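Local coordinates for nucleosome assembly protein 1, putative (Plasmodium falciparum, PDB 3FS3) that probably binds histones and acts as a histone chaperone in nucleosome assembly, as other members of its family do, at residues P89-R94 / R280-A285; A104-P109 / L137-D142; L160-A165 / F238-S243; F170-L175 / T198-Y203. All blocks are in the same frame, centred on the assembly; numbering follows the deposited sequence.

Contact 1: residues P89-R94 / R280-A285; sequences PIYDKR and RIIPYA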
# COMPACT_ATOMS: atom_id res chain seq x y z
N PRO A 89 0.10 4.35 -25.18
CA PRO A 89 -0.62 4.80 -26.38
C PRO A 89 -1.97 5.44 -26.04
O PRO A 89 -2.45 6.33 -26.73
CB PRO A 89 -0.80 3.52 -27.19
CG PRO A 89 0.41 2.70 -26.79
CD PRO A 89 0.46 2.92 -25.30
N ILE A 90 -2.58 4.97 -24.96
CA ILE A 90 -3.87 5.51 -24.57
C ILE A 90 -3.69 6.93 -24.04
O ILE A 90 -4.54 7.79 -24.26
CB ILE A 90 -4.54 4.61 -23.52
CG1 ILE A 90 -4.70 3.20 -24.10
CG2 ILE A 90 -5.92 5.16 -23.15
CD1 ILE A 90 -5.33 2.19 -23.16
N TYR A 91 -2.58 7.18 -23.35
CA TYR A 91 -2.31 8.51 -22.83
C TYR A 91 -1.97 9.47 -23.97
O TYR A 91 -2.43 10.62 -23.98
CB TYR A 91 -1.16 8.50 -21.81
CG TYR A 91 -1.44 7.70 -20.55
CD1 TYR A 91 -2.72 7.67 -19.99
CD2 TYR A 91 -0.42 6.99 -19.91
CE1 TYR A 91 -2.98 6.96 -18.82
CE2 TYR A 91 -0.67 6.27 -18.74
CZ TYR A 91 -1.95 6.27 -18.20
OH TYR A 91 -2.22 5.55 -17.05
N ASP A 92 -1.18 9.00 -24.93
CA ASP A 92 -0.79 9.83 -26.06
C ASP A 92 -1.98 10.21 -26.92
O ASP A 92 -2.00 11.29 -27.52
CB ASP A 92 0.25 9.13 -26.93
CG ASP A 92 1.51 8.79 -26.16
OD1 ASP A 92 1.93 9.61 -25.32
OD2 ASP A 92 2.08 7.71 -26.42
N LYS A 93 -2.98 9.33 -27.01
CA LYS A 93 -4.15 9.63 -27.81
C LYS A 93 -4.93 10.75 -27.15
O LYS A 93 -5.43 11.66 -27.82
CB LYS A 93 -5.04 8.38 -27.98
CG LYS A 93 -4.51 7.42 -29.05
CD LYS A 93 -5.47 6.26 -29.34
CE LYS A 93 -5.57 5.28 -28.17
NZ LYS A 93 -6.40 4.07 -28.50
N ARG A 94 -5.03 10.70 -25.84
CA ARG A 94 -5.74 11.73 -25.10
C ARG A 94 -5.04 13.07 -25.30
O ARG A 94 -5.68 14.07 -25.60
CB ARG A 94 -5.76 11.36 -23.62
CG ARG A 94 -5.98 12.51 -22.68
CD ARG A 94 -5.14 12.31 -21.45
NE ARG A 94 -5.78 11.43 -20.50
CZ ARG A 94 -5.16 10.83 -19.49
NH1 ARG A 94 -3.85 11.01 -19.31
NH2 ARG A 94 -5.85 10.06 -18.66
N ARG A 280 -3.91 8.41 -9.74
CA ARG A 280 -5.30 8.81 -9.90
C ARG A 280 -5.61 9.74 -11.06
O ARG A 280 -6.40 9.40 -11.94
CB ARG A 280 -5.81 9.42 -8.59
CG ARG A 280 -6.34 8.39 -7.60
CD ARG A 280 -7.62 7.77 -8.15
NE ARG A 280 -8.36 7.00 -7.15
CZ ARG A 280 -9.62 6.60 -7.31
NH1 ARG A 280 -10.28 6.90 -8.42
NH2 ARG A 280 -10.23 5.91 -6.35
N ILE A 281 -4.99 10.92 -11.06
CA ILE A 281 -5.22 11.90 -12.11
C ILE A 281 -4.86 11.38 -13.50
O ILE A 281 -5.67 11.44 -14.43
CB ILE A 281 -4.40 13.19 -11.85
CG1 ILE A 281 -4.72 13.73 -10.45
CG2 ILE A 281 -4.71 14.24 -12.91
CD1 ILE A 281 -6.15 14.22 -10.28
N ILE A 282 -3.65 10.87 -13.65
CA ILE A 282 -3.19 10.36 -14.94
C ILE A 282 -3.98 9.15 -15.47
O ILE A 282 -4.37 9.12 -16.63
CB ILE A 282 -1.67 10.03 -14.85
CG1 ILE A 282 -0.89 11.34 -14.67
CG2 ILE A 282 -1.21 9.28 -16.07
CD1 ILE A 282 0.60 11.16 -14.49
N PRO A 283 -4.25 8.14 -14.62
CA PRO A 283 -5.00 6.99 -15.13
C PRO A 283 -6.49 7.24 -15.42
O PRO A 283 -7.08 6.59 -16.31
CB PRO A 283 -4.82 5.94 -14.03
CG PRO A 283 -3.52 6.34 -13.35
CD PRO A 283 -3.66 7.85 -13.30
N TYR A 284 -7.09 8.19 -14.70
CA TYR A 284 -8.52 8.49 -14.81
C TYR A 284 -8.85 9.97 -15.05
O TYR A 284 -9.92 10.43 -14.65
CB TYR A 284 -9.23 8.05 -13.52
CG TYR A 284 -8.73 6.75 -12.94
CD1 TYR A 284 -8.74 5.57 -13.70
CD2 TYR A 284 -8.25 6.68 -11.63
CE1 TYR A 284 -8.29 4.37 -13.17
CE2 TYR A 284 -7.80 5.48 -11.09
CZ TYR A 284 -7.82 4.33 -11.86
OH TYR A 284 -7.39 3.14 -11.33
N ALA A 285 -7.95 10.70 -15.70
CA ALA A 285 -8.14 12.13 -15.94
C ALA A 285 -9.52 12.62 -16.31
O ALA A 285 -10.12 13.42 -15.58
CB ALA A 285 -7.15 12.61 -16.98
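R94 reaches across to the backbone carbonyl of I282 and grips it with both terminal nitrogens. The stronger bond runs from R94 NH2 to I282 O, 2.7 Å long and nearly straight at 168°, with the oxygen in the plane of the guanidinium. R94 NH1 approaches the same I282 O at 3.3 Å, a weak second bond at a poor angle, which makes this one oxygen the target of a lopsided fork. The arginine gets there with CG anti to its backbone N (chi1 158°) and with bends further along the chain. A285 CB lies over one guanidinium face, toward its rim, 3.3 Å from R94 NH2.

This pairing joins the end of the long helix 49-99 to the helix 260-289; the segments 89-94 and 280-285 of these helices cross at 75°, their axes approaching to 10.7 Å. In the NAP family the long helix is the dimerisation element, and Y65 of the second subunit packs on both Y91 and P283. W115 of helix 114-120 also touches R94 and A285.

Next to the arginine, the Y91 ring takes a methyl on one face: I282 CG2 sits 4.0 Å from its centroid, displaced toward the rim and closest to CZ, in a CH-pi contact. The two side chains cross at about a right angle. The rim of the ring comes near the gripped carbonyl as well, with Y91 CE1 3.4 Å from I282 O. Beyond it, Y91 OH ends 3.7 Å from P283 CA and also meets the proline ring carbons.

Contact 2: residues A104-P109 / L137-D142; sequences AKIGTP and LVYLND
G107 and T108 dock on V138-N141, so that the loop following the long helix 49-99 rests on a type I turn (L137 to L140) and on the start of strand 140-147. That strand opens with a classic beta bulge, N141 and D142 both facing Y163 of the neighbouring strand.

Two direct hydrogen bonds link the segments. The stronger is T108 N to N141 OD1, 2.7 Å, with the donor in the plane of the side-chain carbonyl. G107 N also donates to V138 O, at 3.1 Å, but its angle of 124° makes this bond weak. Between them the backbones close tightly: the CA atoms of G107 and Y139 are 3.7 Å apart, and G107 CA makes a CA-H...O contact with L140 O.

Waters extend the polar seam. One donates to both G107 O and V138 O, bridging the loop to the turn. A second joins T108 OG1 to L140 O, while the hydroxyl has a further partner in L111 O. At the other end of the N141 amide, ND2 donates to a third water, 3.1 Å away, which lies beside the carbonyls of A104 and I106.

The apolar part belongs to I106 and Y139, whose side chains cross at about a right angle. CG1 of I106 is anti to its backbone N (chi1 -166°), and CD1 beyond it, set by chi2 of 64°, lies over one ring face, toward the rim, in a CH-pi contact with the centroid 4.2 Å away. The same methyl also meets V138 CG2. K105 O comes to 3.3 Å from Y139 CE1.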
# COMPACT_ATOMS: atom_id res chain seq x y z
N ALA A 104 -0.82 26.32 -30.18
CA ALA A 104 -1.67 27.35 -29.59
C ALA A 104 -1.09 27.88 -28.28
O ALA A 104 -0.31 27.19 -27.61
CB ALA A 104 -3.07 26.79 -29.34
N LYS A 105 -1.48 29.10 -27.93
CA LYS A 105 -1.00 29.71 -26.70
C LYS A 105 -1.97 29.46 -25.54
O LYS A 105 -2.25 30.36 -24.74
CB LYS A 105 -0.79 31.22 -26.89
CG LYS A 105 0.29 31.57 -27.90
CD LYS A 105 0.81 32.99 -27.69
CE LYS A 105 -0.29 34.04 -27.84
NZ LYS A 105 0.20 35.41 -27.52
N ILE A 106 -2.48 28.24 -25.45
CA ILE A 106 -3.38 27.88 -24.37
C ILE A 106 -3.33 26.38 -24.12
O ILE A 106 -3.09 25.60 -25.04
CB ILE A 106 -4.84 28.35 -24.65
CG1 ILE A 106 -5.66 28.28 -23.37
CG2 ILE A 106 -5.47 27.51 -25.74
CD1 ILE A 106 -5.16 29.23 -22.26
N GLY A 107 -3.53 25.98 -22.87
CA GLY A 107 -3.47 24.57 -22.53
C GLY A 107 -4.65 23.81 -23.11
O GLY A 107 -5.75 24.33 -23.13
N THR A 108 -4.41 22.58 -23.58
CA THR A 108 -5.46 21.74 -24.14
C THR A 108 -6.55 22.56 -24.85
O THR A 108 -7.70 22.58 -24.43
CB THR A 108 -6.12 20.90 -23.01
OG1 THR A 108 -6.75 21.77 -22.06
CG2 THR A 108 -5.07 20.07 -22.28
N PRO A 109 -6.19 23.24 -25.95
CA PRO A 109 -7.16 24.06 -26.69
C PRO A 109 -8.41 23.36 -27.19
O PRO A 109 -9.44 24.00 -27.38
CB PRO A 109 -6.32 24.66 -27.82
CG PRO A 109 -5.29 23.60 -28.07
CD PRO A 109 -4.90 23.18 -26.67
N LEU A 137 -2.44 27.16 -14.39
CA LEU A 137 -2.80 25.79 -14.71
C LEU A 137 -3.64 25.62 -15.99
O LEU A 137 -3.69 24.53 -16.56
CB LEU A 137 -3.50 25.15 -13.50
CG LEU A 137 -2.61 24.96 -12.26
CD1 LEU A 137 -3.47 24.56 -11.07
CD2 LEU A 137 -1.53 23.88 -12.54
N VAL A 138 -4.30 26.68 -16.43
CA VAL A 138 -5.09 26.61 -17.65
C VAL A 138 -4.18 26.44 -18.87
O VAL A 138 -4.66 26.12 -19.96
CB VAL A 138 -5.95 27.89 -17.85
CG1 VAL A 138 -6.97 28.02 -16.71
CG2 VAL A 138 -5.06 29.12 -17.93
N TYR A 139 -2.88 26.65 -18.70
CA TYR A 139 -1.92 26.50 -19.79
C TYR A 139 -1.38 25.07 -19.83
O TYR A 139 -0.60 24.71 -20.70
CB TYR A 139 -0.76 27.47 -19.61
CG TYR A 139 -1.13 28.90 -19.95
CD1 TYR A 139 -1.04 29.37 -21.26
CD2 TYR A 139 -1.62 29.77 -18.97
CE1 TYR A 139 -1.43 30.66 -21.60
CE2 TYR A 139 -2.02 31.07 -19.30
CZ TYR A 139 -1.93 31.51 -20.62
OH TYR A 139 -2.36 32.76 -20.98
N LEU A 140 -1.81 24.24 -18.88
CA LEU A 140 -1.36 22.86 -18.80
C LEU A 140 -1.84 22.06 -20.02
O LEU A 140 -3.03 22.05 -20.34
CB LEU A 140 -1.87 22.26 -17.47
CG LEU A 140 -1.06 21.17 -16.76
CD1 LEU A 140 0.42 21.50 -16.79
CD2 LEU A 140 -1.55 21.02 -15.33
N ASN A 141 -0.90 21.44 -20.74
CA ASN A 141 -1.22 20.64 -21.92
C ASN A 141 -1.24 19.16 -21.61
O ASN A 141 -1.99 18.39 -22.22
CB ASN A 141 -0.20 20.84 -23.05
CG ASN A 141 -0.56 21.99 -23.98
OD1 ASN A 141 -1.69 22.49 -23.97
ND2 ASN A 141 0.39 22.40 -24.81
N ASP A 142 -0.41 18.73 -20.67
CA ASP A 142 -0.36 17.32 -20.36
C ASP A 142 0.45 17.02 -19.11
O ASP A 142 1.37 17.77 -18.75
CB ASP A 142 0.25 16.59 -21.57
CG ASP A 142 0.09 15.08 -21.49
OD1 ASP A 142 -0.91 14.59 -20.93
OD2 ASP A 142 0.97 14.37 -22.03
O HOH W 1 -1.00 24.42 -26.71
O HOH W 2 -6.86 25.78 -21.02
O HOH W 3 -5.70 22.01 -19.69

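Contact 3: residues L160-A165 / F238-S243; sequences LSFYFA and FHFFTS
F241 drives the edge of its ring into the face of F162: F241 CZ comes to 3.5 Å from F162 CD2, offset toward the rim, with the planes at 87°. This edge-to-face pair is the core of an aromatic cluster completed by F240, whose CE2 lies 3.9 Å from F162 CE2. Those two rings are turned 67° to each other, and their side chains cross at about a right angle. F240 CZ also meets L160 CD1, which comes in at the ring edge. Farther along the strand, F164 and F238 reach toward each other tip to tip, F164 CZ touching F238 CE1 at 3.9 Å in the plane of the F238 ring.

F240 has CG anti to its backbone N (chi1 176°), whereas CG of F241 is anti to the carbonyl carbon (chi1 -60°). The two CG atoms thus leave their backbones in different directions, and F240 CD2 lies over the centre of the F241 ring. An inverse gamma turn centred on F241 shapes the backbone here. I277 of helix 260-289 packs on F162, and K177 makes a cation-pi contact with F240.

All six touching residues are buried, and their mutual contacts are apolar, so the join between sheet and covering loop relies on ring shape and dispersion.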
# COMPACT_ATOMS: atom_id res chain seq x y z
N LEU A 160 7.40 12.74 -12.66
CA LEU A 160 6.16 13.36 -13.12
C LEU A 160 6.48 14.58 -13.99
O LEU A 160 7.26 15.44 -13.59
CB LEU A 160 5.32 13.80 -11.92
CG LEU A 160 4.78 12.71 -11.01
CD1 LEU A 160 4.07 13.36 -9.83
CD2 LEU A 160 3.83 11.79 -11.80
N SER A 161 5.89 14.65 -15.17
CA SER A 161 6.14 15.78 -16.07
C SER A 161 4.87 16.57 -16.35
O SER A 161 3.82 16.00 -16.65
CB SER A 161 6.74 15.30 -17.39
OG SER A 161 8.00 14.69 -17.19
N PHE A 162 4.98 17.89 -16.24
CA PHE A 162 3.88 18.81 -16.47
C PHE A 162 4.23 19.66 -17.70
O PHE A 162 5.13 20.51 -17.64
CB PHE A 162 3.69 19.70 -15.23
CG PHE A 162 3.33 18.92 -13.99
CD1 PHE A 162 2.02 18.91 -13.51
CD2 PHE A 162 4.29 18.18 -13.32
CE1 PHE A 162 1.68 18.16 -12.38
CE2 PHE A 162 3.97 17.43 -12.19
CZ PHE A 162 2.66 17.42 -11.72
N TYR A 163 3.54 19.42 -18.80
CA TYR A 163 3.79 20.13 -20.04
C TYR A 163 2.91 21.37 -20.14
O TYR A 163 1.69 21.30 -19.99
CB TYR A 163 3.53 19.21 -21.23
CG TYR A 163 4.46 18.01 -21.27
CD1 TYR A 163 5.55 17.97 -22.14
CD2 TYR A 163 4.28 16.94 -20.39
CE1 TYR A 163 6.44 16.88 -22.14
CE2 TYR A 163 5.15 15.86 -20.38
CZ TYR A 163 6.23 15.84 -21.25
OH TYR A 163 7.11 14.78 -21.20
N PHE A 164 3.54 22.52 -20.38
CA PHE A 164 2.81 23.77 -20.46
C PHE A 164 2.93 24.42 -21.83
O PHE A 164 3.98 24.38 -22.47
CB PHE A 164 3.35 24.75 -19.42
CG PHE A 164 2.99 24.39 -18.01
CD1 PHE A 164 1.85 24.93 -17.41
CD2 PHE A 164 3.80 23.54 -17.27
CE1 PHE A 164 1.53 24.62 -16.10
CE2 PHE A 164 3.48 23.23 -15.95
CZ PHE A 164 2.35 23.78 -15.36
N ALA A 165 1.84 25.03 -22.28
CA ALA A 165 1.85 25.73 -23.56
C ALA A 165 2.58 27.04 -23.27
O ALA A 165 2.77 27.41 -22.11
CB ALA A 165 0.43 26.02 -24.02
N PHE A 238 2.53 25.47 -7.04
CA PHE A 238 3.87 25.40 -7.60
C PHE A 238 5.01 25.19 -6.61
O PHE A 238 6.17 25.06 -7.00
CB PHE A 238 4.06 26.60 -8.52
CG PHE A 238 3.18 26.55 -9.74
CD1 PHE A 238 3.59 25.89 -10.89
CD2 PHE A 238 1.89 27.08 -9.70
CE1 PHE A 238 2.74 25.76 -11.99
CE2 PHE A 238 1.02 26.96 -10.79
CZ PHE A 238 1.44 26.29 -11.94
N HIS A 239 4.67 25.13 -5.33
CA HIS A 239 5.67 24.88 -4.30
C HIS A 239 6.00 23.39 -4.41
O HIS A 239 6.95 22.91 -3.81
CB HIS A 239 5.10 25.19 -2.91
CG HIS A 239 5.29 26.61 -2.49
ND1 HIS A 239 4.28 27.37 -1.94
CD2 HIS A 239 6.38 27.41 -2.54
CE1 HIS A 239 4.75 28.58 -1.67
NE2 HIS A 239 6.02 28.63 -2.03
N PHE A 240 5.19 22.69 -5.20
CA PHE A 240 5.37 21.26 -5.45
C PHE A 240 6.72 21.05 -6.12
O PHE A 240 7.39 20.04 -5.91
CB PHE A 240 4.26 20.77 -6.39
CG PHE A 240 4.40 19.32 -6.80
CD1 PHE A 240 3.95 18.29 -5.98
CD2 PHE A 240 4.96 18.99 -8.04
CE1 PHE A 240 4.06 16.96 -6.37
CE2 PHE A 240 5.07 17.65 -8.44
CZ PHE A 240 4.62 16.63 -7.60
N PHE A 241 7.13 22.00 -6.95
CA PHE A 241 8.40 21.88 -7.65
C PHE A 241 9.55 22.41 -6.80
O PHE A 241 10.28 23.31 -7.20
CB PHE A 241 8.29 22.60 -8.99
CG PHE A 241 7.21 22.05 -9.88
CD1 PHE A 241 7.43 20.89 -10.62
CD2 PHE A 241 5.95 22.65 -9.94
CE1 PHE A 241 6.43 20.35 -11.41
CE2 PHE A 241 4.94 22.12 -10.72
CZ PHE A 241 5.18 20.96 -11.46
N THR A 242 9.68 21.81 -5.62
CA THR A 242 10.72 22.16 -4.66
C THR A 242 11.48 20.88 -4.34
O THR A 242 10.87 19.86 -4.00
CB THR A 242 10.11 22.74 -3.35
OG1 THR A 242 9.55 24.03 -3.62
CG2 THR A 242 11.18 22.88 -2.28
N SER A 243 12.80 20.92 -4.46
CA SER A 243 13.64 19.75 -4.19
C SER A 243 13.83 19.51 -2.70
O SER A 243 14.02 20.45 -1.92
CB SER A 243 15.01 19.92 -4.86
OG SER A 243 14.89 20.04 -6.26

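Contact 4: residues F170-L175 / T198-Y203; sequences FSNSVL and TVIDWY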
# COMPACT_ATOMS: atom_id res chain seq x y z
N PHE A 170 6.03 31.63 -17.04
CA PHE A 170 7.39 31.11 -17.05
C PHE A 170 7.70 30.58 -18.43
O PHE A 170 6.80 30.26 -19.19
CB PHE A 170 7.58 30.03 -15.97
CG PHE A 170 6.59 28.90 -16.03
CD1 PHE A 170 6.62 27.98 -17.08
CD2 PHE A 170 5.65 28.74 -15.01
CE1 PHE A 170 5.73 26.91 -17.10
CE2 PHE A 170 4.75 27.67 -15.03
CZ PHE A 170 4.79 26.75 -16.08
N SER A 171 8.99 30.49 -18.75
CA SER A 171 9.41 30.03 -20.07
C SER A 171 9.48 28.51 -20.24
O SER A 171 9.40 28.01 -21.36
CB SER A 171 10.78 30.63 -20.42
OG SER A 171 11.75 30.29 -19.44
N ASN A 172 9.64 27.79 -19.14
CA ASN A 172 9.74 26.33 -19.17
C ASN A 172 8.60 25.72 -19.97
O ASN A 172 7.43 26.03 -19.73
CB ASN A 172 9.69 25.74 -17.75
CG ASN A 172 10.61 26.46 -16.79
OD1 ASN A 172 10.33 27.58 -16.37
ND2 ASN A 172 11.73 25.82 -16.45
N SER A 173 8.93 24.85 -20.91
CA SER A 173 7.90 24.20 -21.69
C SER A 173 7.47 22.96 -20.92
O SER A 173 6.42 22.38 -21.18
CB SER A 173 8.42 23.81 -23.08
OG SER A 173 9.25 22.67 -23.00
N VAL A 174 8.30 22.55 -19.96
CA VAL A 174 8.01 21.37 -19.14
C VAL A 174 8.57 21.49 -17.72
O VAL A 174 9.71 21.89 -17.53
CB VAL A 174 8.62 20.09 -19.74
CG1 VAL A 174 8.26 18.90 -18.88
CG2 VAL A 174 8.13 19.89 -21.16
N LEU A 175 7.76 21.12 -16.73
CA LEU A 175 8.21 21.14 -15.34
C LEU A 175 8.13 19.69 -14.86
O LEU A 175 7.08 19.05 -14.95
CB LEU A 175 7.30 22.02 -14.47
CG LEU A 175 7.27 23.53 -14.74
CD1 LEU A 175 6.48 24.22 -13.63
CD2 LEU A 175 8.68 24.09 -14.82
N THR A 198 12.46 20.69 -11.31
CA THR A 198 13.02 21.66 -12.24
C THR A 198 12.83 23.04 -11.63
O THR A 198 11.86 23.27 -10.90
CB THR A 198 12.31 21.58 -13.62
OG1 THR A 198 12.36 22.86 -14.27
CG2 THR A 198 10.89 21.15 -13.44
N VAL A 199 13.77 23.93 -11.89
CA VAL A 199 13.70 25.29 -11.39
C VAL A 199 12.82 26.06 -12.39
O VAL A 199 13.09 26.08 -13.60
CB VAL A 199 15.12 25.92 -11.30
CG1 VAL A 199 15.87 25.66 -12.58
CG2 VAL A 199 15.02 27.42 -11.07
N ILE A 200 11.77 26.69 -11.88
CA ILE A 200 10.85 27.43 -12.72
C ILE A 200 11.44 28.78 -13.12
O ILE A 200 11.85 29.55 -12.26
CB ILE A 200 9.51 27.67 -11.98
CG1 ILE A 200 8.93 26.32 -11.54
CG2 ILE A 200 8.53 28.43 -12.89
CD1 ILE A 200 7.64 26.45 -10.72
N ASP A 201 11.47 29.06 -14.41
CA ASP A 201 12.01 30.34 -14.87
C ASP A 201 10.91 31.37 -14.98
O ASP A 201 10.47 31.71 -16.08
CB ASP A 201 12.72 30.16 -16.21
CG ASP A 201 13.93 29.26 -16.09
OD1 ASP A 201 14.75 29.52 -15.19
OD2 ASP A 201 14.06 28.31 -16.89
N TRP A 202 10.47 31.88 -13.84
CA TRP A 202 9.40 32.88 -13.79
C TRP A 202 9.72 34.18 -14.52
O TRP A 202 10.83 34.69 -14.43
CB TRP A 202 9.04 33.22 -12.34
CG TRP A 202 8.55 32.08 -11.49
CD1 TRP A 202 9.29 31.35 -10.61
CD2 TRP A 202 7.21 31.58 -11.42
NE1 TRP A 202 8.49 30.42 -9.99
CE2 TRP A 202 7.21 30.54 -10.47
CE3 TRP A 202 6.01 31.90 -12.07
CZ2 TRP A 202 6.05 29.81 -10.14
CZ3 TRP A 202 4.86 31.19 -11.75
CH2 TRP A 202 4.89 30.15 -10.79
N TYR A 203 8.73 34.72 -15.22
CA TYR A 203 8.92 36.00 -15.89
C TYR A 203 8.73 37.11 -14.87
O TYR A 203 8.18 36.88 -13.78
CB TYR A 203 7.93 36.17 -17.04
CG TYR A 203 8.24 35.32 -18.25
CD1 TYR A 203 9.47 35.41 -18.90
CD2 TYR A 203 7.27 34.48 -18.79
CE1 TYR A 203 9.72 34.68 -20.08
CE2 TYR A 203 7.50 33.75 -19.95
CZ TYR A 203 8.73 33.86 -20.59
OH TYR A 203 8.92 33.18 -21.77
O HOH W 4 12.88 27.79 -19.11
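F170 and W202 form a single beta bridge at the open end of the antiparallel hairpin of strands 174-181 and 192-197, where the chain enters the first strand and leaves the second. Their CA atoms are 4.2 Å apart. Beside the bridge, S171 N donates to D201 O at 3.3 Å, and F170 CA makes a CA-H...O contact with the same oxygen.

N172 then takes over from the backbone. Its OD1 accepts from D201 N, 2.7 Å and 166°, on a lone pair in the carbonyl plane. Its ND2 donates to V199 O at 3.2 Å, with the acceptor tilted from the amide plane. Held by both ends, the amide is fixed in rotation against segment 198-203. A water bridges S171 OG and D201 OD2, donating to the carboxylate.

Beneath this polar edge, F170, its CG between backbone N and carbonyl carbon (chi1 54°), points its ring edge at the face of W202, the planes 82° apart and F170 CD2 4.2 Å from W202 CZ3. I200 CG2 packs on F170 CD2 at 3.6 Å and also lies over that indole face. At the hairpin end, L175 CD1 touches I200 CD1, while T198 CG2 presses on the L175 backbone, 3.3 Å from L175 CA. The Y203 ring lies by the F170 backbone, its OH near S171 CB. I136 of helix 131-137 packs on both F170 and W202.

An inverse gamma turn centred on D201 bends the returning chain, and the whole is consistent with a hairpin mouth whose strand pairing gives way to an isolated bridge and a side-chain amide.

In the fold
Contact 1 encloses the other three along the chain, joining the long helix 49-99 to helix 260-289. Contact 2 comes next in sequence and closes before contact 3 opens, and contact 4 is nested inside contact 3. The last three all reach the four-stranded antiparallel sheet: strand 140-147 of contact 2 neighbours strand 158-164 of contact 3, which neighbours strand 174-181 of contact 4. The centres of contacts 3 and 4 are about 8 Å apart, with F164 packing on F170. The centres of contacts 1 and 3 are about 18 Å apart, yet the two touch through I282 and L160. The dimerisation helix and the sheet domain are thus tied into one NAP-family unit.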